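Local coordinates for N5-carboxyaminoimidazole ribonucleotide synthetase (Bacillus anthracis, PDB 3QFF), which probably catalyses the ATP-dependent carboxylation of 5-aminoimidazole ribonucleotide with bicarbonate, giving N5-carboxyaminoimidazole ribonucleotide in purine biosynthesis, at residues Met36-Ala41 with Gln297-Ile302; Ser104-Lys109 with Asp250-Val255; Val165-Glu170 with Asp174-Leu179; Gly283-Asp288 with Lys314-Val319. All coordinates share one frame; numbering follows the deposited sequence.

All four contacts are mainly apolar side-chain packing, and their segments share no hydrogen bond; they differ in what they join. Interaction 1, which adds a thioether lying over a guanidinium, ties helix 294-303 to the preATP-grasp part. Interaction 2 joins that part to the ATP-grasp part through buried leucines, about 20 Å, centre to centre, from interaction 1. Interaction 3 is local, its centre about 27 Å from the chain's centre, and though largely buried it includes the solvent-exposed Glu175 at its margin. Interaction 4 packs a turn on strand 316-322 and brings in a methionine sulfur near a histidine ring. All touching residues of interactions 1 and 4 are buried, and both contacts reach the second subunit.

Interaction 1. Residues Met36-Ala41 with Gln297-Ile302; sequences MGYKIA and QHIRAI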
# COMPACT_ATOMS: atom_id res chain seq x y z
N MET A 36 2.64 -2.44 8.54
CA MET A 36 2.28 -2.38 9.95
C MET A 36 3.36 -3.00 10.84
O MET A 36 3.15 -3.14 12.03
CB MET A 36 0.94 -3.07 10.18
CG MET A 36 -0.27 -2.15 10.01
SD MET A 36 -1.86 -2.97 10.33
CE MET A 36 -1.89 -4.13 8.98
N GLY A 37 4.48 -3.38 10.24
CA GLY A 37 5.65 -3.83 10.98
C GLY A 37 5.61 -5.28 11.42
O GLY A 37 6.28 -5.64 12.38
N TYR A 38 4.81 -6.11 10.73
CA TYR A 38 4.84 -7.56 10.95
C TYR A 38 5.96 -8.23 10.17
O TYR A 38 6.38 -7.75 9.11
CB TYR A 38 3.49 -8.20 10.58
CG TYR A 38 2.40 -7.85 11.54
CD1 TYR A 38 2.26 -8.53 12.75
CD2 TYR A 38 1.52 -6.79 11.27
CE1 TYR A 38 1.27 -8.19 13.66
CE2 TYR A 38 0.52 -6.44 12.17
CZ TYR A 38 0.40 -7.14 13.36
OH TYR A 38 -0.59 -6.78 14.25
N LYS A 39 6.45 -9.34 10.72
CA LYS A 39 7.38 -10.22 10.03
C LYS A 39 6.56 -11.31 9.34
O LYS A 39 5.46 -11.63 9.79
CB LYS A 39 8.35 -10.82 11.07
CG LYS A 39 9.33 -11.86 10.53
CD LYS A 39 10.45 -12.16 11.56
CE LYS A 39 11.31 -13.35 11.12
NZ LYS A 39 12.45 -13.62 12.06
N ILE A 40 7.06 -11.85 8.23
CA ILE A 40 6.30 -12.79 7.42
C ILE A 40 7.06 -14.09 7.18
O ILE A 40 8.23 -14.07 6.76
CB ILE A 40 5.92 -12.18 6.03
CG1 ILE A 40 5.13 -10.86 6.20
CG2 ILE A 40 5.16 -13.21 5.14
CD1 ILE A 40 3.77 -11.01 6.86
N ALA A 41 6.39 -15.21 7.46
CA ALA A 41 6.89 -16.54 7.04
C ALA A 41 5.90 -17.13 6.04
O ALA A 41 4.69 -17.00 6.21
CB ALA A 41 7.07 -17.46 8.25
N GLN A 297 -7.26 -5.25 5.70
CA GLN A 297 -8.39 -5.72 6.52
C GLN A 297 -8.18 -7.13 7.05
O GLN A 297 -8.44 -7.40 8.22
CB GLN A 297 -9.73 -5.63 5.77
CG GLN A 297 -10.22 -4.22 5.53
CD GLN A 297 -10.69 -3.51 6.82
OE1 GLN A 297 -9.94 -3.42 7.80
NE2 GLN A 297 -11.91 -3.00 6.81
N HIS A 298 -7.73 -8.02 6.18
CA HIS A 298 -7.53 -9.42 6.54
C HIS A 298 -6.49 -9.55 7.67
O HIS A 298 -6.70 -10.30 8.64
CB HIS A 298 -7.11 -10.26 5.32
CG HIS A 298 -6.94 -11.72 5.63
ND1 HIS A 298 -8.01 -12.60 5.68
CD2 HIS A 298 -5.84 -12.45 5.90
CE1 HIS A 298 -7.56 -13.81 5.97
NE2 HIS A 298 -6.25 -13.74 6.12
N ILE A 299 -5.38 -8.82 7.53
CA ILE A 299 -4.35 -8.81 8.57
C ILE A 299 -4.92 -8.32 9.92
O ILE A 299 -4.73 -8.97 10.96
CB ILE A 299 -3.09 -7.99 8.16
CG1 ILE A 299 -2.38 -8.62 6.95
CG2 ILE A 299 -2.12 -7.86 9.34
CD1 ILE A 299 -2.06 -10.14 7.10
N ARG A 300 -5.62 -7.18 9.90
CA ARG A 300 -6.24 -6.63 11.12
C ARG A 300 -7.22 -7.61 11.74
O ARG A 300 -7.25 -7.74 12.95
CB ARG A 300 -6.97 -5.31 10.84
CG ARG A 300 -6.06 -4.17 10.45
CD ARG A 300 -6.86 -3.01 9.80
NE ARG A 300 -6.07 -1.79 9.74
CZ ARG A 300 -5.14 -1.51 8.81
NH1 ARG A 300 -4.88 -2.36 7.84
NH2 ARG A 300 -4.47 -0.35 8.86
N ALA A 301 -8.01 -8.28 10.91
CA ALA A 301 -9.03 -9.22 11.37
C ALA A 301 -8.43 -10.41 12.13
O ALA A 301 -8.92 -10.78 13.21
CB ALA A 301 -9.89 -9.74 10.18
N ILE A 302 -7.39 -11.03 11.57
CA ILE A 302 -6.80 -12.20 12.20
C ILE A 302 -5.94 -11.84 13.42
O ILE A 302 -5.80 -12.65 14.35
CB ILE A 302 -6.02 -13.09 11.21
CG1 ILE A 302 -4.78 -12.36 10.69
CG2 ILE A 302 -6.96 -13.59 10.07
CD1 ILE A 302 -3.81 -13.25 9.92
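The Arg300 guanidinium carries the thioether of Met36 over one face: SD stands 3.8 Å above its plane, offset toward the rim, and CE lies 3.7 Å from Arg300 NH1. The other flat group, the Tyr38 ring, meets Ile299 CG2 obliquely, with 4.1 Å between that methyl and Tyr38 CE2. A soft, polarisable sulfur suits a place over a flat cation, which it can cover without competing for the N-H groups in its plane; NH1 gives its hydrogen bond to Gly296 O, one turn back in the same helix.

Met36 and Arg300 run roughly at right angles. The methionine chain is straight through CG and then bends at its last torsion (chi3 -66°), which swings CE back toward the helix, where it also touches Ile299 CG2 at 3.8 Å. Ile299 CG2 thus serves two partners, Met36 CE and Tyr38 CE2. Isoleucine suits the spot because CG2, anti to the backbone N, points across the contact while CG1 takes a separate direction. The Tyr38 hydroxyl is satisfied farther away, by Ile11 O.

Gly37, with phi 82°, is the C-prime residue of the Schellman motif that ends helix 24-35, with Tyr38 N bonding to Ala33 O and Gly37 N to Lys34 O. The chain then enters strand 39-44, which lies beside strand 16-20 in the parallel Rossmann-like sheet. Helix 294-303 packs against this region, Ile299 and Tyr38 both touching Ile17 of strand 16-20, while Leu341 and Tyr340 of the second subunit pack on Met36 and Arg300 respectively.

Interaction 2. Residues Ser104-Lys109 with Asp250-Val255; sequences SQLLSK and DELELV
Leu106, in the first turn of helix 105-110, and Leu252, just past the end of helix 235-251, bring the backbones nearest, with 6.8 Å between their CA atoms. The two branches of Leu106 divide the work: CD1 touches Leu252 CD1 at 3.8 Å, and CD2 touches Leu254 CD1 at 3.7 Å. With CG anti to the backbone N, chi1 of -176° aims the fork away from the helix, one methyl at each opposing leucine. Leu106 and Leu252 meet at about a right angle. Branched, flexible leucine is well suited to such a buried joint.

Lys109, one turn on, runs its extended chain at a slant past Leu252, and its amine end touches the leucine methyl, NZ lying 4.0 Å from Leu252 CD2, with no polar bond between the segments. Within the helix, Gln105 O is gripped by Lys109 N and by Ser108 OG, the latter at 3.0 Å, both from the same face of its plane.

Glu253 closes helix 235-251 with a Schellman motif, taking up positive phi (50°); the turn brings both Leu252 and Leu254 within touch of Leu106. A helix of the preATP-grasp part thus packs through Leu106 on the Schellman-terminated end of an ATP-grasp helix, an apolar interface between the two family regions.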
# COMPACT_ATOMS: atom_id res chain seq x y z
N SER A 104 -11.23 -24.09 11.02
CA SER A 104 -11.30 -25.03 9.89
C SER A 104 -12.73 -25.27 9.40
O SER A 104 -12.93 -25.83 8.32
CB SER A 104 -10.68 -26.37 10.27
OG SER A 104 -11.35 -26.92 11.39
N GLN A 105 -13.72 -24.85 10.18
CA GLN A 105 -15.13 -25.16 9.89
C GLN A 105 -15.61 -24.47 8.62
O GLN A 105 -16.21 -25.10 7.75
CB GLN A 105 -16.03 -24.79 11.07
CG GLN A 105 -17.11 -25.84 11.36
CD GLN A 105 -18.41 -25.27 11.93
OE1 GLN A 105 -18.42 -24.24 12.61
NE2 GLN A 105 -19.51 -25.96 11.67
N LEU A 106 -15.33 -23.17 8.51
CA LEU A 106 -15.75 -22.41 7.35
C LEU A 106 -15.05 -22.89 6.09
O LEU A 106 -15.69 -23.12 5.06
CB LEU A 106 -15.53 -20.91 7.57
CG LEU A 106 -16.00 -19.96 6.47
CD1 LEU A 106 -17.34 -20.38 5.86
CD2 LEU A 106 -16.11 -18.56 7.04
N LEU A 107 -13.74 -23.07 6.17
CA LEU A 107 -12.97 -23.59 5.04
C LEU A 107 -13.55 -24.93 4.54
O LEU A 107 -13.77 -25.09 3.34
CB LEU A 107 -11.48 -23.69 5.38
CG LEU A 107 -10.47 -24.05 4.28
CD1 LEU A 107 -10.54 -23.11 3.09
CD2 LEU A 107 -9.06 -24.05 4.86
N SER A 108 -13.83 -25.85 5.45
CA SER A 108 -14.39 -27.16 5.07
C SER A 108 -15.74 -27.06 4.33
O SER A 108 -15.97 -27.77 3.35
CB SER A 108 -14.48 -28.11 6.26
OG SER A 108 -15.68 -27.91 6.99
N LYS A 109 -16.60 -26.17 4.80
CA LYS A 109 -17.89 -25.93 4.15
C LYS A 109 -17.76 -25.40 2.70
O LYS A 109 -18.51 -25.82 1.81
CB LYS A 109 -18.74 -24.98 4.98
CG LYS A 109 -19.15 -25.51 6.36
CD LYS A 109 -19.76 -24.39 7.19
CE LYS A 109 -20.22 -24.87 8.57
NZ LYS A 109 -20.84 -23.74 9.35
N ASP A 250 -22.24 -13.45 9.90
CA ASP A 250 -22.73 -13.74 11.25
C ASP A 250 -23.06 -15.23 11.42
O ASP A 250 -22.56 -15.87 12.33
CB ASP A 250 -23.97 -12.90 11.60
CG ASP A 250 -24.62 -13.35 12.92
OD1 ASP A 250 -24.01 -13.16 14.00
OD2 ASP A 250 -25.75 -13.90 12.88
N GLU A 251 -23.89 -15.76 10.53
CA GLU A 251 -24.35 -17.14 10.62
C GLU A 251 -23.21 -18.18 10.53
O GLU A 251 -23.24 -19.19 11.22
CB GLU A 251 -25.40 -17.41 9.54
CG GLU A 251 -26.73 -16.72 9.79
CD GLU A 251 -27.48 -17.32 10.97
OE1 GLU A 251 -27.41 -18.55 11.19
OE2 GLU A 251 -28.16 -16.55 11.69
N LEU A 252 -22.23 -17.91 9.68
CA LEU A 252 -21.08 -18.81 9.53
C LEU A 252 -19.97 -18.53 10.56
O LEU A 252 -18.93 -19.19 10.55
CB LEU A 252 -20.53 -18.75 8.11
CG LEU A 252 -21.49 -19.17 6.98
CD1 LEU A 252 -20.87 -18.96 5.62
CD2 LEU A 252 -21.96 -20.62 7.16
N GLU A 253 -20.21 -17.56 11.44
CA GLU A 253 -19.22 -17.13 12.45
C GLU A 253 -17.84 -16.86 11.86
O GLU A 253 -16.80 -17.40 12.32
CB GLU A 253 -19.19 -18.12 13.64
CG GLU A 253 -20.54 -18.12 14.42
CD GLU A 253 -20.69 -19.26 15.43
OE1 GLU A 253 -21.68 -19.25 16.19
OE2 GLU A 253 -19.83 -20.18 15.46
N LEU A 254 -17.82 -16.02 10.83
CA LEU A 254 -16.62 -15.71 10.08
C LEU A 254 -15.56 -15.08 10.97
O LEU A 254 -15.87 -14.20 11.79
CB LEU A 254 -16.92 -14.77 8.90
CG LEU A 254 -15.76 -14.07 8.18
CD1 LEU A 254 -14.90 -15.05 7.33
CD2 LEU A 254 -16.28 -12.91 7.29
N VAL A 255 -14.32 -15.51 10.79
CA VAL A 255 -13.16 -14.74 11.24
C VAL A 255 -12.21 -14.62 10.05
O VAL A 255 -11.82 -15.62 9.46
CB VAL A 255 -12.45 -15.39 12.46
CG1 VAL A 255 -11.15 -14.62 12.81
CG2 VAL A 255 -13.40 -15.45 13.67

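Interaction 3. Residues Val165-Glu170 with Asp174-Leu179; sequences VVLRSE and DEARKL
Val165 packs on Ala176 across a beta-alpha-beta crossover: strand 164-167 at the sheet edge leads through helix 173-182 to strand 185-189, parallel to it, with the antiparallel strand 150-154 between them. This lies in the ATP-grasp part of the chain. The strand and helix segments approach to 8.4 Å between axes, their directions 140° apart, as when a chain turns back over its own sheet.

The apolar packing centres on Val165, whose two methyls diverge. CG1 points at the helix backbone, 4.0 Å from Ala176 N and 4.2 Å from Ala176 CB; CG2 reaches Leu179 CD2 at 3.9 Å, the two side chains passing in opposite directions. A beta-branched residue suits the strand and offers both methyls at once, while alanine's small side chain lets the helix come close. Leu152 of strand 150-154 and Leu139 of helix 136-146 also touch Ala176, so two helices share this face of the sheet.

A charged side chain takes part along its flank. Glu175 is extended, with CG anti to the backbone N (chi1 -172°), and Val165 CG2 meets its CG at 3.9 Å and its carboxylate oxygen OE2 at 4.0 Å, on the exposed side, where a carboxylate can remain near solvent.

Farther down the strand, Leu167 straddles the alanine methyl: CD1 and CD2 each lie 3.9 Å from Ala176 CB.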
# COMPACT_ATOMS: atom_id res chain seq x y z
N VAL A 165 -20.54 -28.59 -17.22
CA VAL A 165 -21.22 -28.83 -18.49
C VAL A 165 -22.60 -28.16 -18.45
O VAL A 165 -23.41 -28.44 -17.57
CB VAL A 165 -21.40 -30.35 -18.78
CG1 VAL A 165 -22.33 -30.59 -19.96
CG2 VAL A 165 -20.05 -31.04 -19.00
N VAL A 166 -22.86 -27.26 -19.40
CA VAL A 166 -24.15 -26.56 -19.46
C VAL A 166 -25.15 -27.35 -20.30
O VAL A 166 -24.89 -27.66 -21.47
CB VAL A 166 -24.00 -25.10 -20.00
CG1 VAL A 166 -25.35 -24.38 -20.00
CG2 VAL A 166 -22.98 -24.32 -19.17
N LEU A 167 -26.30 -27.67 -19.71
CA LEU A 167 -27.31 -28.49 -20.36
C LEU A 167 -28.47 -27.64 -20.88
O LEU A 167 -29.37 -27.27 -20.13
CB LEU A 167 -27.82 -29.60 -19.43
CG LEU A 167 -26.90 -30.78 -19.13
CD1 LEU A 167 -25.94 -30.47 -18.00
CD2 LEU A 167 -27.72 -32.01 -18.79
N ARG A 168 -28.42 -27.32 -22.17
CA ARG A 168 -29.47 -26.53 -22.82
C ARG A 168 -30.51 -27.44 -23.46
O ARG A 168 -31.71 -27.12 -23.46
CB ARG A 168 -28.87 -25.58 -23.87
CG ARG A 168 -27.89 -24.58 -23.29
CD ARG A 168 -27.26 -23.72 -24.36
NE ARG A 168 -26.00 -23.13 -23.91
CZ ARG A 168 -25.90 -22.01 -23.21
NH1 ARG A 168 -26.98 -21.32 -22.87
NH2 ARG A 168 -24.70 -21.56 -22.85
N SER A 169 -30.06 -28.57 -24.00
CA SER A 169 -30.93 -29.56 -24.64
C SER A 169 -30.49 -30.98 -24.30
O SER A 169 -29.37 -31.19 -23.82
CB SER A 169 -30.91 -29.36 -26.15
OG SER A 169 -29.58 -29.48 -26.63
N GLU A 170 -31.37 -31.95 -24.57
CA GLU A 170 -31.04 -33.38 -24.42
C GLU A 170 -29.76 -33.76 -25.15
O GLU A 170 -29.12 -34.77 -24.84
CB GLU A 170 -32.19 -34.27 -24.89
CG GLU A 170 -33.41 -34.29 -23.97
CD GLU A 170 -34.46 -33.26 -24.36
OE1 GLU A 170 -34.14 -32.05 -24.40
OE2 GLU A 170 -35.61 -33.67 -24.63
N ASP A 174 -25.20 -36.25 -22.96
CA ASP A 174 -24.13 -37.22 -23.13
C ASP A 174 -22.80 -36.73 -22.57
O ASP A 174 -22.07 -37.49 -21.94
CB ASP A 174 -23.99 -37.64 -24.59
CG ASP A 174 -23.87 -39.13 -24.76
OD1 ASP A 174 -24.90 -39.83 -24.60
OD2 ASP A 174 -22.75 -39.62 -25.04
N GLU A 175 -22.49 -35.45 -22.80
CA GLU A 175 -21.29 -34.83 -22.22
C GLU A 175 -21.41 -34.73 -20.68
O GLU A 175 -20.41 -34.82 -19.97
CB GLU A 175 -21.03 -33.45 -22.83
CG GLU A 175 -19.71 -32.79 -22.42
CD GLU A 175 -19.51 -31.41 -23.04
OE1 GLU A 175 -20.34 -31.00 -23.88
OE2 GLU A 175 -18.53 -30.72 -22.67
N ALA A 176 -22.64 -34.53 -20.20
CA ALA A 176 -22.94 -34.47 -18.76
C ALA A 176 -22.75 -35.82 -18.06
O ALA A 176 -22.14 -35.88 -16.99
CB ALA A 176 -24.36 -33.96 -18.54
N ARG A 177 -23.25 -36.90 -18.68
CA ARG A 177 -23.06 -38.26 -18.17
C ARG A 177 -21.58 -38.57 -18.00
O ARG A 177 -21.17 -39.19 -17.01
CB ARG A 177 -23.70 -39.30 -19.08
CG ARG A 177 -25.19 -39.15 -19.20
CD ARG A 177 -25.89 -40.48 -19.39
NE ARG A 177 -27.34 -40.31 -19.43
CZ ARG A 177 -28.13 -40.24 -18.37
NH1 ARG A 177 -29.44 -40.08 -18.53
NH2 ARG A 177 -27.62 -40.31 -17.14
N LYS A 178 -20.79 -38.14 -18.98
CA LYS A 178 -19.34 -38.30 -18.96
C LYS A 178 -18.76 -37.65 -17.71
O LYS A 178 -17.91 -38.23 -17.03
CB LYS A 178 -18.72 -37.68 -20.22
CG LYS A 178 -17.22 -37.93 -20.40
CD LYS A 178 -16.95 -39.08 -21.37
CE LYS A 178 -15.46 -39.27 -21.59
NZ LYS A 178 -15.18 -40.07 -22.82
N LEU A 179 -19.24 -36.45 -17.40
CA LEU A 179 -18.78 -35.71 -16.22
C LEU A 179 -19.23 -36.38 -14.92
O LEU A 179 -18.43 -36.57 -14.02
CB LEU A 179 -19.26 -34.25 -16.27
CG LEU A 179 -18.76 -33.31 -15.17
CD1 LEU A 179 -17.23 -33.17 -15.20
CD2 LEU A 179 -19.43 -31.94 -15.30

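Interaction 4. Residues Gly283-Asp288 with Lys314-Val319; sequences GHYTQD and KPVVMV
Next to His284 and Tyr285, which meet strand 316-322, Gly283 O takes two bonds from one residue: Thr286 OG1 at 2.6 Å, nearly straight on at a C=O...donor angle of 175°, and Thr286 N at 3.1 Å. The N-H bond closes the type I turn and the hydroxyl reinforces it; the hydroxyl also receives Gln294 N, work a threonine can do by donating and accepting together.

The turn presents its apolar atoms to the strand. Tyr285 CB sits 3.7 Å from Val316 CG1; the side chains cross at about a right angle. Chi1 of 77° lays the near side of the Tyr285 ring on the same methyl, CD2 lying 3.7 Å from Val316 CG1, while the hydroxyl end leads away. Thr286 CG2 lies over one ring face. Two residues along the strand from Val316, the flexible chain of Met318 bends to place SD 3.6 Å from His284 CB and 5.0 Å from the His284 ring centroid, oblique to the ring.

Lys314 forms a salt bridge with Glu291 of the second subunit. Strand 316-322 runs between strands 223-229 and 354-361 of the large antiparallel sheet. From the latter, His357 stacks on His284 and Asn359 bonds to His284 O and Asp288 OD2, while Phe212 and Ala215 of strand 209-220 touch Tyr285.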
# COMPACT_ATOMS: atom_id res chain seq x y z
N GLY A 283 -11.84 -8.43 -5.15
CA GLY A 283 -11.58 -7.40 -4.14
C GLY A 283 -10.28 -6.63 -4.33
O GLY A 283 -9.93 -5.78 -3.50
N HIS A 284 -9.54 -6.90 -5.40
CA HIS A 284 -8.26 -6.19 -5.63
C HIS A 284 -8.44 -4.69 -5.85
O HIS A 284 -7.51 -3.90 -5.57
CB HIS A 284 -7.50 -6.79 -6.82
CG HIS A 284 -7.01 -8.19 -6.61
ND1 HIS A 284 -6.96 -8.79 -5.37
CD2 HIS A 284 -6.49 -9.09 -7.48
CE1 HIS A 284 -6.47 -10.01 -5.49
NE2 HIS A 284 -6.17 -10.21 -6.76
N TYR A 285 -9.61 -4.29 -6.35
CA TYR A 285 -9.93 -2.87 -6.48
C TYR A 285 -9.71 -2.08 -5.19
O TYR A 285 -9.41 -0.90 -5.23
CB TYR A 285 -11.38 -2.67 -6.95
CG TYR A 285 -12.43 -2.87 -5.87
CD1 TYR A 285 -13.00 -4.12 -5.64
CD2 TYR A 285 -12.88 -1.78 -5.11
CE1 TYR A 285 -13.98 -4.30 -4.65
CE2 TYR A 285 -13.84 -1.94 -4.12
CZ TYR A 285 -14.40 -3.20 -3.91
OH TYR A 285 -15.35 -3.33 -2.94
N THR A 286 -9.89 -2.74 -4.04
CA THR A 286 -9.81 -2.07 -2.74
C THR A 286 -8.42 -1.49 -2.44
O THR A 286 -8.30 -0.59 -1.62
CB THR A 286 -10.15 -3.01 -1.56
OG1 THR A 286 -9.25 -4.13 -1.56
CG2 THR A 286 -11.59 -3.49 -1.66
N GLN A 287 -7.39 -2.02 -3.10
CA GLN A 287 -6.01 -1.58 -2.89
C GLN A 287 -5.80 -0.12 -3.25
O GLN A 287 -4.94 0.53 -2.67
CB GLN A 287 -5.05 -2.40 -3.76
CG GLN A 287 -4.72 -3.78 -3.21
CD GLN A 287 -3.67 -4.44 -4.05
OE1 GLN A 287 -3.81 -4.57 -5.28
NE2 GLN A 287 -2.59 -4.85 -3.41
N ASP A 288 -6.55 0.36 -4.23
CA ASP A 288 -6.37 1.74 -4.70
C ASP A 288 -7.59 2.63 -4.48
O ASP A 288 -7.46 3.84 -4.41
CB ASP A 288 -5.89 1.73 -6.16
CG ASP A 288 -4.53 1.06 -6.33
OD1 ASP A 288 -3.55 1.57 -5.74
OD2 ASP A 288 -4.44 0.01 -7.02
N LYS A 314 -12.89 6.51 -4.60
CA LYS A 314 -13.02 6.84 -6.02
C LYS A 314 -13.57 5.64 -6.79
O LYS A 314 -13.26 4.49 -6.44
CB LYS A 314 -11.66 7.27 -6.61
CG LYS A 314 -11.73 8.00 -7.98
CD LYS A 314 -10.75 9.17 -8.04
CE LYS A 314 -10.51 9.65 -9.48
NZ LYS A 314 -9.42 10.68 -9.52
N PRO A 315 -14.40 5.88 -7.83
CA PRO A 315 -14.84 4.76 -8.67
C PRO A 315 -13.66 4.09 -9.41
O PRO A 315 -12.68 4.76 -9.74
CB PRO A 315 -15.83 5.42 -9.65
CG PRO A 315 -16.33 6.64 -8.92
CD PRO A 315 -15.12 7.12 -8.15
N VAL A 316 -13.77 2.79 -9.64
CA VAL A 316 -12.64 2.00 -10.11
C VAL A 316 -13.08 0.86 -11.03
O VAL A 316 -14.15 0.27 -10.86
CB VAL A 316 -11.79 1.45 -8.90
CG1 VAL A 316 -12.68 0.68 -7.90
CG2 VAL A 316 -10.59 0.58 -9.36
N VAL A 317 -12.25 0.58 -12.03
CA VAL A 317 -12.36 -0.67 -12.78
C VAL A 317 -11.06 -1.40 -12.61
O VAL A 317 -9.99 -0.92 -13.02
CB VAL A 317 -12.63 -0.42 -14.31
CG1 VAL A 317 -12.57 -1.72 -15.10
CG2 VAL A 317 -13.99 0.24 -14.49
N MET A 318 -11.14 -2.58 -11.99
CA MET A 318 -10.00 -3.46 -11.93
C MET A 318 -9.99 -4.31 -13.19
O MET A 318 -11.05 -4.84 -13.58
CB MET A 318 -10.05 -4.38 -10.71
CG MET A 318 -8.78 -5.22 -10.59
SD MET A 318 -9.01 -6.92 -10.14
CE MET A 318 -9.88 -7.60 -11.57
N VAL A 319 -8.84 -4.40 -13.85
CA VAL A 319 -8.69 -5.32 -14.98
C VAL A 319 -7.60 -6.33 -14.70
O VAL A 319 -6.49 -5.97 -14.31
CB VAL A 319 -8.36 -4.60 -16.31
CG1 VAL A 319 -8.69 -5.53 -17.49
CG2 VAL A 319 -9.16 -3.33 -16.44